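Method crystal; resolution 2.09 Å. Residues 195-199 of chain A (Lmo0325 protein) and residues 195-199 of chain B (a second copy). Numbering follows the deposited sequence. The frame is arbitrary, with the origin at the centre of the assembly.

Chain A, residues 195-199: YYDRG
Chain B 195-199: YYDRG

Two copies of the Lmo0325 protein meet here across an exact two-fold axis, so every contact described for chain B recurs with the chains exchanged. Each stretch is a loop that turns into the start of a helix at residue 197, and the helix continues beyond 199. The register pairs each aspartate with the arginine of the other copy: the CA atoms of D197(B) and R198(A) are 8.8 Å apart, as are those of R198(B) and D197(A). The backbones stay well separated, and side chains bridge the gap. Together the two stretches bury 243 Å².

Y195(B) is in the loop, with phi/psi -91/6. It is exposed, with chi1 m (-54°) and chi2 88°, and is out of reach of the other stretch. It takes no part in the contact.

Y196(B) has phi/psi -97/120 and occupies the N-cap position. Chi1 is t (-179°) and chi2 is 41°. The CA-to-CB bond points sideways, but the end of the side chain comes nearer to chain A. CE1 of Y196(B) lies 3.8 Å from NH2 of R198(A), near the plane of that guanidinium. Y196(B) is buried, and its OH is hydrogen-bonded elsewhere in the structure.

D197(B) opens the helix at phi/psi -49/-48. Its CA-to-CB bond points toward chain A; chi1 is p (60°) and chi2 is -3°. The carboxylate receives two hydrogen bonds in a salt bridge: NE of R198(A) to OD2 of D197(B), 2.8 Å, and NH2 of R198(A) to OD1 of D197(B), 2.8 Å. Angles of 163° and 168° make both nearly straight. A carboxylate suits this place because its two oxygens match NE and NH2 of the arginine. OD1 of D197(B) also accepts a weak bond from N of R198(B), 2.7 Å at 124°.

R198(B) has phi/psi -73/-36, and its CA-to-CB bond points toward the other stretch. Its chain is extended beyond chi1: m (-75°), t (166°), t (-169°), with chi4 163°. This reach lets NE of R198(B) donate to OD2 of D197(A) and NH2 of R198(B) donate to OD1 of D197(A), each at 2.8 Å, in the second salt bridge. The guanidinium stacks flat on that of R198(A), centres 3.7 Å apart and planes at 2°. The like charges are close, but each is paired with a carboxylate at its edge. The other stretch covers 79 Å² of R198(B).

G199(B) continues the helix at phi/psi -74/-37. It is buried but makes no contact with the other stretch. A CB here would be crowded by CD2 of Y196(B), at 3.2 Å, so glycine leaves room for that ring.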

ATOM      1  N   TYR A 195       1.906  -9.304   6.330  1.00 38.00           N
ATOM      2  CA  TYR A 195       1.005  -8.301   6.876  1.00 41.44           C
ATOM      3  C   TYR A 195       1.446  -6.847   6.560  1.00 40.53           C
ATOM      4  O   TYR A 195       0.876  -5.887   7.067  1.00 42.83           O
ATOM      5  CB  TYR A 195       0.785  -8.540   8.386  1.00 46.82           C
ATOM      6  CG  TYR A 195       0.307  -9.960   8.714  1.00 50.78           C
ATOM      7  CD1 TYR A 195       1.234 -10.978   8.937  1.00 55.80           C
ATOM      8  CD2 TYR A 195      -1.058 -10.292   8.750  1.00 52.44           C
ATOM      9  CE1 TYR A 195       0.832 -12.283   9.222  1.00 57.67           C
ATOM     10  CE2 TYR A 195      -1.471 -11.590   9.051  1.00 53.17           C
ATOM     11  CZ  TYR A 195      -0.510 -12.578   9.276  1.00 57.28           C
ATOM     12  OH  TYR A 195      -0.842 -13.884   9.544  1.00 60.43           O
ATOM     13  N   TYR A 196       2.488  -6.682   5.760  1.00 34.92           N
ATOM     14  CA  TYR A 196       2.942  -5.363   5.378  1.00 35.94           C
ATOM     15  C   TYR A 196       2.304  -5.079   3.993  1.00 34.47           C
ATOM     16  O   TYR A 196       2.464  -5.832   3.035  1.00 35.26           O
ATOM     17  CB  TYR A 196       4.464  -5.324   5.345  1.00 35.83           C
ATOM     18  CG  TYR A 196       5.129  -4.006   4.985  1.00 34.86           C
ATOM     19  CD1 TYR A 196       4.663  -2.787   5.475  1.00 37.76           C
ATOM     20  CD2 TYR A 196       6.285  -3.996   4.227  1.00 35.17           C
ATOM     21  CE1 TYR A 196       5.289  -1.600   5.135  1.00 36.01           C
ATOM     22  CE2 TYR A 196       6.906  -2.825   3.881  1.00 35.17           C
ATOM     23  CZ  TYR A 196       6.416  -1.633   4.342  1.00 34.68           C
ATOM     24  OH  TYR A 196       7.083  -0.489   3.973  1.00 34.80           O
ATOM     25  N   ASP A 197       1.510  -4.030   3.905  1.00 31.77           N
ATOM     26  CA  ASP A 197       0.827  -3.736   2.642  1.00 33.58           C
ATOM     27  C   ASP A 197       1.786  -3.767   1.468  1.00 34.91           C
ATOM     28  O   ASP A 197       1.541  -4.478   0.502  1.00 36.36           O
ATOM     29  CB  ASP A 197      -0.019  -2.437   2.701  1.00 35.70           C
ATOM     30  CG  ASP A 197       0.779  -1.189   3.010  1.00 36.48           C
ATOM     31  OD1 ASP A 197       1.997  -1.177   3.253  1.00 34.15           O
ATOM     32  OD2 ASP A 197       0.124  -0.149   3.033  1.00 37.41           O
ATOM     33  N   ARG A 198       2.925  -3.106   1.585  1.00 34.75           N
ATOM     34  CA  ARG A 198       3.870  -3.066   0.458  1.00 36.85           C
ATOM     35  C   ARG A 198       4.591  -4.393   0.246  1.00 38.28           C
ATOM     36  O   ARG A 198       4.856  -4.783  -0.883  1.00 39.33           O
ATOM     37  CB  ARG A 198       4.877  -1.920   0.644  1.00 35.31           C
ATOM     38  CG  ARG A 198       4.190  -0.586   0.342  1.00 37.91           C
ATOM     39  CD  ARG A 198       4.965   0.616   0.801  1.00 39.50           C
ATOM     40  NE  ARG A 198       4.102   1.775   0.705  1.00 38.62           N
ATOM     41  CZ  ARG A 198       4.306   2.937   1.302  1.00 38.00           C
ATOM     42  NH1 ARG A 198       5.403   3.145   1.995  1.00 38.06           N
ATOM     43  NH2 ARG A 198       3.405   3.908   1.197  1.00 36.89           N
ATOM     44  N   GLY A 199       4.900  -5.089   1.322  1.00 34.50           N
ATOM     45  CA  GLY A 199       5.665  -6.299   1.207  1.00 34.70           C
ATOM     46  C   GLY A 199       4.794  -7.371   0.657  1.00 35.35           C
ATOM     47  O   GLY A 199       5.220  -8.190  -0.122  1.00 37.18           O
TER
ATOM     48  N   TYR B 195      -2.079   9.165  -6.478  1.00 38.00           N
ATOM     49  CA  TYR B 195      -0.863   8.417  -6.754  1.00 41.44           C
ATOM     50  C   TYR B 195      -0.174   7.877  -5.472  1.00 40.53           C
ATOM     51  O   TYR B 195       0.933   7.350  -5.521  1.00 42.83           O
ATOM     52  CB  TYR B 195       0.094   9.251  -7.634  1.00 46.82           C
ATOM     53  CG  TYR B 195      -0.557   9.759  -8.928  1.00 50.78           C
ATOM     54  CD1 TYR B 195      -1.237  10.977  -8.940  1.00 55.80           C
ATOM     55  CD2 TYR B 195      -0.537   9.004 -10.113  1.00 52.44           C
ATOM     56  CE1 TYR B 195      -1.853  11.459 -10.094  1.00 57.67           C
ATOM     57  CE2 TYR B 195      -1.135   9.485 -11.277  1.00 53.17           C
ATOM     58  CZ  TYR B 195      -1.799  10.713 -11.249  1.00 57.28           C
ATOM     59  OH  TYR B 195      -2.438  11.233 -12.347  1.00 60.43           O
ATOM     60  N   TYR B 196      -0.803   8.045  -4.320  1.00 34.92           N
ATOM     61  CA  TYR B 196      -0.256   7.536  -3.082  1.00 35.94           C
ATOM     62  C   TYR B 196      -0.953   6.172  -2.838  1.00 34.47           C
ATOM     63  O   TYR B 196      -2.177   6.066  -2.789  1.00 35.26           O
ATOM     64  CB  TYR B 196      -0.498   8.531  -1.955  1.00 35.83           C
ATOM     65  CG  TYR B 196       0.031   8.178  -0.575  1.00 34.86           C
ATOM     66  CD1 TYR B 196       1.285   7.596  -0.392  1.00 37.76           C
ATOM     67  CD2 TYR B 196      -0.692   8.518   0.553  1.00 35.17           C
ATOM     68  CE1 TYR B 196       1.745   7.287   0.876  1.00 36.01           C
ATOM     69  CE2 TYR B 196      -0.246   8.211   1.811  1.00 35.17           C
ATOM     70  CZ  TYR B 196       0.972   7.606   1.973  1.00 34.68           C
ATOM     71  OH  TYR B 196       1.376   7.329   3.257  1.00 34.80           O
ATOM     72  N   ASP B 197      -0.178   5.109  -2.766  1.00 31.77           N
ATOM     73  CA  ASP B 197      -0.773   3.781  -2.596  1.00 33.58           C
ATOM     74  C   ASP B 197      -1.790   3.764  -1.471  1.00 34.91           C
ATOM     75  O   ASP B 197      -2.926   3.360  -1.685  1.00 36.36           O
ATOM     76  CB  ASP B 197       0.287   2.654  -2.472  1.00 35.70           C
ATOM     77  CG  ASP B 197       1.226   2.811  -1.297  1.00 36.48           C
ATOM     78  OD1 ASP B 197       1.212   3.773  -0.510  1.00 34.15           O
ATOM     79  OD2 ASP B 197       2.053   1.910  -1.172  1.00 37.41           O
ATOM     80  N   ARG B 198      -1.442   4.306  -0.317  1.00 34.75           N
ATOM     81  CA  ARG B 198      -2.375   4.276   0.821  1.00 36.85           C
ATOM     82  C   ARG B 198      -3.543   5.242   0.650  1.00 38.28           C
ATOM     83  O   ARG B 198      -4.660   4.943   1.051  1.00 39.33           O
ATOM     84  CB  ARG B 198      -1.626   4.549   2.134  1.00 35.31           C
ATOM     85  CG  ARG B 198      -0.828   3.305   2.532  1.00 37.91           C
ATOM     86  CD  ARG B 198       0.192   3.554   3.606  1.00 39.50           C
ATOM     87  NE  ARG B 198       1.048   2.390   3.696  1.00 38.62           N
ATOM     88  CZ  ARG B 198       2.231   2.349   4.285  1.00 38.00           C
ATOM     89  NH1 ARG B 198       2.693   3.400   4.924  1.00 38.06           N
ATOM     90  NH2 ARG B 198       2.959   1.239   4.243  1.00 36.89           N
ATOM     91  N   GLY B 199      -3.293   6.390   0.051  1.00 34.50           N
ATOM     92  CA  GLY B 199      -4.320   7.387  -0.057  1.00 34.70           C
ATOM     93  C   GLY B 199      -5.301   6.963  -1.090  1.00 35.35           C
ATOM     94  O   GLY B 199      -6.483   7.170  -0.957  1.00 37.18           O
TER